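Local coordinates for protein allergen Aed a 2 (Aedes aegypti, PDB 3DXL) that binds and sequesters host mediators such as serotonin, histamine, noradrenaline and cysteinyl leukotrienes during mosquito blood feeding, and also dilates vessels, at residues 226-231 against 249-254; 213-216 against 221-224; 191-196 against 262-267. All coordinates share one frame; numbering follows the deposited sequence.

Interaction 1. Residues 226-231 against 249-254; sequences EEVLND and KCLVES. Unlike the reference sequence in segment 226-231: E227 (reference Lys).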
loop_
_atom_site.group_PDB
_atom_site.type_symbol
_atom_site.label_atom_id
_atom_site.label_comp_id
_atom_site.label_asym_id
_atom_site.label_seq_id
_atom_site.Cartn_x
_atom_site.Cartn_y
_atom_site.Cartn_z
ATOM N N GLU A 226 14.588 -10.618 11.194
ATOM C CA GLU A 226 14.708 -11.549 10.085
ATOM C C GLU A 226 14.826 -12.986 10.578
ATOM O O GLU A 226 14.198 -13.888 10.031
ATOM C CB GLU A 226 15.899 -11.197 9.198
ATOM C CG GLU A 226 15.624 -10.087 8.190
ATOM C CD GLU A 226 16.510 -10.177 6.941
ATOM O OE1 GLU A 226 17.696 -10.539 7.062
ATOM O OE2 GLU A 226 16.017 -9.882 5.833
ATOM N N GLU A 227 15.616 -13.191 11.632
ATOM C CA GLU A 227 15.762 -14.515 12.230
ATOM C C GLU A 227 14.433 -15.028 12.784
ATOM O O GLU A 227 14.044 -16.168 12.547
ATOM C CB GLU A 227 16.830 -14.484 13.324
ATOM C CG GLU A 227 18.236 -14.278 12.782
ATOM C CD GLU A 227 19.263 -13.935 13.846
ATOM O OE1 GLU A 227 18.885 -13.571 14.983
ATOM O OE2 GLU A 227 20.464 -14.018 13.525
ATOM N N VAL A 228 13.716 -14.163 13.497
ATOM C CA VAL A 228 12.390 -14.523 13.990
ATOM C C VAL A 228 11.445 -14.880 12.839
ATOM O O VAL A 228 10.742 -15.876 12.887
ATOM C CB VAL A 228 11.781 -13.395 14.853
ATOM C CG1 VAL A 228 10.273 -13.586 15.022
ATOM C CG2 VAL A 228 12.473 -13.327 16.220
ATOM N N LEU A 229 11.443 -14.070 11.787
ATOM C CA LEU A 229 10.543 -14.344 10.676
ATOM C C LEU A 229 10.897 -15.622 9.932
ATOM O O LEU A 229 10.005 -16.326 9.463
ATOM C CB LEU A 229 10.456 -13.158 9.719
ATOM C CG LEU A 229 9.571 -12.007 10.205
ATOM C CD1 LEU A 229 9.703 -10.840 9.233
ATOM C CD2 LEU A 229 8.109 -12.431 10.354
ATOM N N ASN A 230 12.193 -15.919 9.842
ATOM C CA ASN A 230 12.643 -17.177 9.245
ATOM C C ASN A 230 12.093 -18.368 10.028
ATOM O O ASN A 230 11.600 -19.334 9.434
ATOM C CB ASN A 230 14.174 -17.232 9.130
ATOM C CG ASN A 230 14.717 -16.360 7.993
ATOM O OD1 ASN A 230 13.987 -15.992 7.070
ATOM N ND2 ASN A 230 15.999 -16.023 8.068
ATOM N N ASP A 231 12.157 -18.285 11.359
ATOM C CA ASP A 231 11.586 -19.318 12.223
ATOM C C ASP A 231 10.066 -19.402 12.076
ATOM O O ASP A 231 9.517 -20.495 11.967
ATOM C CB ASP A 231 11.980 -19.090 13.686
ATOM C CG ASP A 231 13.335 -19.691 14.034
ATOM O OD1 ASP A 231 14.140 -19.961 13.116
ATOM O OD2 ASP A 231 13.593 -19.900 15.238
ATOM N N LYS A 249 0.585 -13.388 15.253
ATOM C CA LYS A 249 0.735 -14.090 16.527
ATOM C C LYS A 249 2.207 -14.391 16.811
ATOM O O LYS A 249 2.701 -14.155 17.915
ATOM C CB LYS A 249 -0.065 -15.380 16.476
ATOM C CG LYS A 249 0.120 -16.285 17.688
ATOM C CD LYS A 249 -0.815 -17.470 17.623
ATOM C CE LYS A 249 -0.529 -18.501 18.721
ATOM N NZ LYS A 249 -0.867 -18.029 20.104
ATOM N N CYS A 250 2.906 -14.909 15.805
ATOM C CA CYS A 250 4.305 -15.263 15.950
ATOM C C CYS A 250 5.139 -14.056 16.367
ATOM O O CYS A 250 5.913 -14.128 17.316
ATOM C CB CYS A 250 4.835 -15.871 14.654
ATOM S SG CYS A 250 6.388 -16.766 14.813
ATOM N N LEU A 251 4.958 -12.931 15.676
ATOM C CA LEU A 251 5.699 -11.720 15.993
ATOM C C LEU A 251 5.385 -11.208 17.399
ATOM O O LEU A 251 6.296 -10.854 18.151
ATOM C CB LEU A 251 5.438 -10.634 14.947
ATOM C CG LEU A 251 6.170 -10.861 13.618
ATOM C CD1 LEU A 251 5.500 -10.083 12.499
ATOM C CD2 LEU A 251 7.625 -10.471 13.753
ATOM N N VAL A 252 4.097 -11.176 17.738
ATOM C CA VAL A 252 3.636 -10.672 19.036
ATOM C C VAL A 252 4.170 -11.496 20.216
ATOM O O VAL A 252 4.361 -10.971 21.314
ATOM C CB VAL A 252 2.075 -10.566 19.068
ATOM C CG1 VAL A 252 1.542 -10.348 20.496
ATOM C CG2 VAL A 252 1.614 -9.444 18.152
ATOM N N GLU A 253 4.422 -12.779 19.973
ATOM C CA GLU A 253 4.886 -13.695 21.012
ATOM C C GLU A 253 6.393 -13.939 20.975
ATOM O O GLU A 253 6.920 -14.675 21.811
ATOM C CB GLU A 253 4.097 -14.997 20.900
ATOM C CG GLU A 253 2.602 -14.782 21.197
ATOM C CD GLU A 253 1.708 -15.985 20.917
ATOM O OE1 GLU A 253 2.219 -17.068 20.556
ATOM O OE2 GLU A 253 0.474 -15.838 21.053
ATOM N N SER A 254 7.088 -13.289 20.038
ATOM C CA SER A 254 8.515 -13.540 19.780
ATOM C C SER A 254 9.463 -12.671 20.609
ATOM O O SER A 254 9.046 -11.757 21.303
ATOM C CB SER A 254 8.818 -13.292 18.301
ATOM O OG SER A 254 8.925 -11.901 18.061
#

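Interaction 2. Residues 213-216 against 221-224; sequences RDFK and DTKA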
loop_
_atom_site.group_PDB
_atom_site.type_symbol
_atom_site.label_atom_id
_atom_site.label_comp_id
_atom_site.label_asym_id
_atom_site.label_seq_id
_atom_site.Cartn_x
_atom_site.Cartn_y
_atom_site.Cartn_z
ATOM N N ARG A 213 10.960 -2.512 6.718
ATOM C CA ARG A 213 10.787 -1.099 6.451
ATOM C C ARG A 213 10.251 -0.396 7.698
ATOM O O ARG A 213 10.733 0.657 8.085
ATOM C CB ARG A 213 9.825 -0.914 5.270
ATOM C CG ARG A 213 9.677 0.512 4.780
ATOM C CD ARG A 213 8.667 0.600 3.638
ATOM N NE ARG A 213 8.924 1.782 2.805
ATOM C CZ ARG A 213 8.483 3.006 3.071
ATOM N NH1 ARG A 213 7.726 3.230 4.139
ATOM N NH2 ARG A 213 8.780 4.015 2.265
ATOM N N ASP A 214 9.235 -0.996 8.311
ATOM C CA ASP A 214 8.614 -0.402 9.493
ATOM C C ASP A 214 9.500 -0.439 10.745
ATOM O O ASP A 214 9.460 0.481 11.552
ATOM C CB ASP A 214 7.259 -1.042 9.761
ATOM C CG ASP A 214 6.184 -0.545 8.803
ATOM O OD1 ASP A 214 6.423 0.449 8.069
ATOM O OD2 ASP A 214 5.093 -1.156 8.795
ATOM N N PHE A 215 10.324 -1.480 10.879
ATOM C CA PHE A 215 11.338 -1.496 11.943
ATOM C C PHE A 215 12.353 -0.371 11.772
ATOM O O PHE A 215 12.687 0.335 12.731
ATOM C CB PHE A 215 12.075 -2.836 12.002
ATOM C CG PHE A 215 11.451 -3.845 12.936
ATOM C CD1 PHE A 215 10.113 -4.195 12.810
ATOM C CD2 PHE A 215 12.222 -4.480 13.905
ATOM C CE1 PHE A 215 9.541 -5.137 13.658
ATOM C CE2 PHE A 215 11.654 -5.426 14.761
ATOM C CZ PHE A 215 10.317 -5.756 14.625
ATOM N N LYS A 216 12.831 -0.184 10.538
ATOM C CA LYS A 216 13.822 0.848 10.299
ATOM C C LYS A 216 13.263 2.236 10.581
ATOM O O LYS A 216 13.970 3.104 11.090
ATOM C CB LYS A 216 14.393 0.740 8.887
ATOM C CG LYS A 216 15.241 -0.507 8.699
ATOM C CD LYS A 216 15.842 -0.615 7.314
ATOM C CE LYS A 216 16.649 -1.903 7.184
ATOM N NZ LYS A 216 17.072 -2.158 5.777
ATOM N N ASP A 221 17.072 -2.149 14.498
ATOM C CA ASP A 221 17.755 -3.056 13.603
ATOM C C ASP A 221 16.839 -4.210 13.216
ATOM O O ASP A 221 15.886 -4.536 13.929
ATOM C CB ASP A 221 19.041 -3.588 14.223
ATOM C CG ASP A 221 19.843 -4.403 13.238
ATOM O OD1 ASP A 221 20.307 -3.822 12.231
ATOM O OD2 ASP A 221 19.968 -5.623 13.438
ATOM N N THR A 222 17.117 -4.816 12.072
ATOM C CA THR A 222 16.247 -5.849 11.541
ATOM C C THR A 222 16.853 -7.249 11.509
ATOM O O THR A 222 16.208 -8.185 11.066
ATOM C CB THR A 222 15.767 -5.478 10.131
ATOM O OG1 THR A 222 16.908 -5.298 9.288
ATOM C CG2 THR A 222 14.958 -4.178 10.157
ATOM N N LYS A 223 18.088 -7.407 11.983
ATOM C CA LYS A 223 18.698 -8.741 11.979
ATOM C C LYS A 223 17.919 -9.745 12.831
ATOM O O LYS A 223 17.603 -10.853 12.384
ATOM C CB LYS A 223 20.174 -8.694 12.398
ATOM C CG LYS A 223 21.107 -8.183 11.317
ATOM C CD LYS A 223 22.557 -8.153 11.802
ATOM C CE LYS A 223 23.062 -6.726 12.043
ATOM N NZ LYS A 223 22.939 -6.199 13.438
ATOM N N ALA A 224 17.583 -9.347 14.056
ATOM C CA ALA A 224 16.834 -10.225 14.943
ATOM C C ALA A 224 15.446 -10.512 14.362
ATOM O O ALA A 224 14.978 -11.637 14.404
ATOM C CB ALA A 224 16.749 -9.635 16.346
#

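Interaction 3. Residues 191-196 against 262-267; sequences DCVMKG and EAFDYR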
loop_
_atom_site.group_PDB
_atom_site.type_symbol
_atom_site.label_atom_id
_atom_site.label_comp_id
_atom_site.label_asym_id
_atom_site.label_seq_id
_atom_site.Cartn_x
_atom_site.Cartn_y
_atom_site.Cartn_z
ATOM N N ASP A 191 -6.083 -10.696 8.969
ATOM C CA ASP A 191 -5.799 -10.738 7.531
ATOM C C ASP A 191 -6.037 -9.367 6.878
ATOM O O ASP A 191 -5.217 -8.897 6.077
ATOM C CB ASP A 191 -6.628 -11.839 6.856
ATOM C CG ASP A 191 -6.189 -12.108 5.430
ATOM O OD1 ASP A 191 -4.996 -12.415 5.211
ATOM O OD2 ASP A 191 -7.040 -11.998 4.538
ATOM N N CYS A 192 -7.146 -8.724 7.228
ATOM C CA CYS A 192 -7.453 -7.372 6.733
ATOM C C CYS A 192 -6.326 -6.400 7.063
ATOM O O CYS A 192 -5.869 -5.649 6.192
ATOM C CB CYS A 192 -8.783 -6.891 7.327
ATOM S SG CYS A 192 -9.329 -5.212 6.877
ATOM N N VAL A 193 -5.850 -6.430 8.305
ATOM C CA VAL A 193 -4.819 -5.486 8.741
ATOM C C VAL A 193 -3.465 -5.795 8.090
ATOM O O VAL A 193 -2.823 -4.901 7.534
ATOM C CB VAL A 193 -4.683 -5.459 10.277
ATOM C CG1 VAL A 193 -3.524 -4.577 10.697
ATOM C CG2 VAL A 193 -5.976 -4.975 10.917
ATOM N N MET A 194 -3.042 -7.054 8.160
ATOM C CA MET A 194 -1.732 -7.450 7.632
ATOM C C MET A 194 -1.614 -7.234 6.123
ATOM O O MET A 194 -0.551 -6.868 5.627
ATOM C CB MET A 194 -1.421 -8.906 7.990
ATOM C CG MET A 194 -1.292 -9.164 9.483
ATOM S SD MET A 194 0.249 -8.575 10.225
ATOM C CE MET A 194 1.393 -9.883 9.741
ATOM N N LYS A 195 -2.706 -7.461 5.396
ATOM C CA LYS A 195 -2.702 -7.171 3.964
ATOM C C LYS A 195 -2.768 -5.668 3.714
ATOM O O LYS A 195 -2.143 -5.156 2.784
ATOM C CB LYS A 195 -3.830 -7.914 3.250
ATOM C CG LYS A 195 -3.518 -9.383 3.114
ATOM C CD LYS A 195 -4.653 -10.153 2.493
ATOM C CE LYS A 195 -4.265 -11.598 2.263
ATOM N NZ LYS A 195 -5.463 -12.455 2.109
ATOM N N GLY A 196 -3.499 -4.947 4.558
ATOM C CA GLY A 196 -3.640 -3.506 4.402
ATOM C C GLY A 196 -2.364 -2.723 4.612
ATOM O O GLY A 196 -2.191 -1.643 4.054
ATOM N N GLU A 262 6.176 -1.519 18.688
ATOM C CA GLU A 262 6.567 -0.149 18.401
ATOM C C GLU A 262 6.457 0.179 16.904
ATOM O O GLU A 262 5.893 1.210 16.517
ATOM C CB GLU A 262 7.970 0.132 18.934
ATOM C CG GLU A 262 8.315 1.592 18.878
ATOM C CD GLU A 262 9.623 1.971 19.554
ATOM O OE1 GLU A 262 10.263 1.126 20.228
ATOM O OE2 GLU A 262 9.995 3.148 19.416
ATOM N N ALA A 263 6.969 -0.717 16.069
ATOM C CA ALA A 263 6.926 -0.539 14.623
ATOM C C ALA A 263 5.486 -0.536 14.096
ATOM O O ALA A 263 5.121 0.273 13.235
ATOM C CB ALA A 263 7.728 -1.626 13.959
ATOM N N PHE A 264 4.681 -1.459 14.609
ATOM C CA PHE A 264 3.292 -1.659 14.180
ATOM C C PHE A 264 2.450 -0.459 14.610
ATOM O O PHE A 264 1.623 0.031 13.846
ATOM C CB PHE A 264 2.779 -2.944 14.834
ATOM C CG PHE A 264 1.691 -3.685 14.086
ATOM C CD1 PHE A 264 1.916 -4.203 12.817
ATOM C CD2 PHE A 264 0.476 -3.976 14.712
ATOM C CE1 PHE A 264 0.938 -4.955 12.179
ATOM C CE2 PHE A 264 -0.507 -4.728 14.066
ATOM C CZ PHE A 264 -0.261 -5.212 12.794
ATOM N N ASP A 265 2.681 0.030 15.827
ATOM C CA ASP A 265 1.994 1.229 16.300
ATOM C C ASP A 265 2.284 2.420 15.390
ATOM O O ASP A 265 1.383 3.177 15.020
ATOM C CB ASP A 265 2.417 1.610 17.728
ATOM C CG ASP A 265 1.784 0.741 18.804
ATOM O OD1 ASP A 265 0.909 -0.103 18.521
ATOM O OD2 ASP A 265 2.201 0.924 19.962
ATOM N N TYR A 266 3.550 2.611 15.031
ATOM C CA TYR A 266 3.892 3.750 14.181
ATOM C C TYR A 266 3.335 3.576 12.762
ATOM O O TYR A 266 2.895 4.551 12.137
ATOM C CB TYR A 266 5.400 3.977 14.151
ATOM C CG TYR A 266 5.846 5.265 13.476
ATOM C CD1 TYR A 266 5.180 6.472 13.701
ATOM C CD2 TYR A 266 6.967 5.276 12.639
ATOM C CE1 TYR A 266 5.610 7.648 13.093
ATOM C CE2 TYR A 266 7.403 6.451 12.041
ATOM C CZ TYR A 266 6.723 7.626 12.274
ATOM O OH TYR A 266 7.148 8.799 11.701
ATOM N N ARG A 267 3.305 2.337 12.278
ATOM C CA ARG A 267 2.660 2.070 10.998
ATOM C C ARG A 267 1.183 2.444 11.035
ATOM O O ARG A 267 0.673 3.016 10.063
ATOM C CB ARG A 267 2.851 0.619 10.561
ATOM C CG ARG A 267 2.213 0.301 9.194
ATOM C CD ARG A 267 2.720 1.237 8.096
ATOM N NE ARG A 267 2.188 0.946 6.767
ATOM C CZ ARG A 267 2.713 0.063 5.924
ATOM N NH1 ARG A 267 3.769 -0.671 6.277
ATOM N NH2 ARG A 267 2.189 -0.075 4.706
#

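Interaction 1. Residues 226-231 against 249-254
L251, whose side chain meets V228 and L229, also presents the main flat group here, its peptide carbonyl. One face of that group takes both S254 OG and S254 N, each donating to L251 O. The hydroxyl arrives 23° out of the carbonyl plane, and its bond from S254 OG to L251 O measures 2.8 Å. A second flat group is the carboxylate of E253: its OE2 receives K249 NZ on its syn lone pair, in a salt bridge within 249-254.

Across the contact everything is apolar or nearly so. V228 CG1 presses on S254 CB at 3.6 Å and lies 3.7 Å from S254 OG. CG1 is placed there by a chi1 of 163°, which sets it anti to the V228 nitrogen on a side chain already leaning toward 249-254. S254 OG, between its own N and carbonyl carbon, is gripped twice: it donates to L251 O and bonds with V256 N, so its rotation is well fixed. Alongside, L229 CD2 packs against the fork of L251, at 4.0 Å from L251 CD2 and 4.1 Å from both L251 CG and L251 CD1, the two side chains slanting past one another. V208 backs L229 and F260 backs L251.

The contact joins helix 223-234 to the last residues of helix 243-253 and to S254, in the loop that follows. The C232-C250 disulfide ties the same two helices covalently, a pairing in keeping with the disulfide-stapled helical fold of the PBP/GOBP odorant-binding family.

Interaction 2. Residues 213-216 against 221-224
The methyl of T222 rests against both F215 and K216, and these van der Waals contacts make up most of the meeting. T222 CG2 sits 3.7 Å from F215 CB, close to the root of the ring and oblique to its plane. The same methyl lies 4.0 Å from K216 CG. Because the K216 chain is fully extended, it runs on past the threonine at about a right angle, and its CE comes to 4.0 Å from T222 OG1. With chi1 of 58°, T222 holds its hydroxyl between the backbone N and carbonyl carbon, which leaves CG2 anti to the carbonyl carbon and facing the phenylalanine.

One polar group touches the aromatic ring: D221 O lies at the ring edge, near its plane, 3.7 Å from F215 CD2.

The charged and hydrogen-bonded contacts fall within 221-224. D221 OD2 takes a capping bond from K223 N, 3.0 Å long with an N-H...O angle of 158°, an Asx turn leading into helix 223-234. K223 NZ forms a salt bridge to D221 OD2, also at 3.0 Å. The two donors come from opposite faces of the carboxylate plane, so that one oxygen is held from both sides, and this should steady the start of the helix.

The contact closes the short turn between helices 208-217 and 223-234. On its inner side F215 rests on D259, F260 and A263 of helix 257-271, while D214 reaches R270 of that same helix and the hydroxyl of Y199.

Interaction 3. Residues 191-196 against 262-267
The biogenic-amine pocket of the C-terminal domain is bordered by this contact, in which V193 and M194 of helix 184-196 meet the ring of F264 on helix 257-271. The phenylalanine reaches across a wide gap between backbones, the nearest CA atoms, those of M194 and F264, being 10.1 Å apart. Its CB points toward 191-196, and a chi1 of -152° carries the ring away from its own nitrogen and out to the other helix.

Two neighbouring ring carbons do the touching. V193 CG1 approaches F264 CZ at 3.9 Å, while M194 SD lies 4.2 Å from F264 CE1. Both partners come in obliquely. The sulfur is 5.2 Å from the ring centroid and 68° off the ring normal, a Met-aromatic contact. M194 starts out pointing away from helix 257-271, but bends at chi2 and chi3 bring SD back to the ring.

Within this all-helical PBP/GOBP fold, F264 belongs to a cluster of aromatic rings: it also meets F154 edge-to-face and F260 with the planes about 30° apart. Next to it in sequence, D265 is a noradrenaline-binding residue; its OD1 bonds with Y178 OH and with the nitrogen of a bound Tris molecule, probably from the crystallisation liquor. The V193 side chain is about 4 Å from that of H189 and about 6 Å from that of E158, both also noradrenaline-binding. On the flank of helix 184-196, the C157-C192 disulfide fastens it to helix 153-161. Facing away from 262-267, D191 OD2 receives K195 NZ in a 2.9 Å salt bridge.

Interaction 3 closes the longest loop, and the other two are nested inside it, interaction 2 closing before interaction 1 opens. Their centres lie 12 to 15 Å apart. Interactions 1 and 2 share helix 223-234, with adjoining segments, while interactions 2 and 3 touch directly: the D214 OD2 to R267 NH1 salt bridge is 2.9 Å long, and A263 CB packs against D214 O and F215 CD1. Interactions 1 and 3 do not touch, though helices 243-253 and 257-271 follow each other in the chain. Helix 257-271, which also touches helices 208-217 and 243-253, probably connects these contacts to the amine pocket, whose residue D265 it carries.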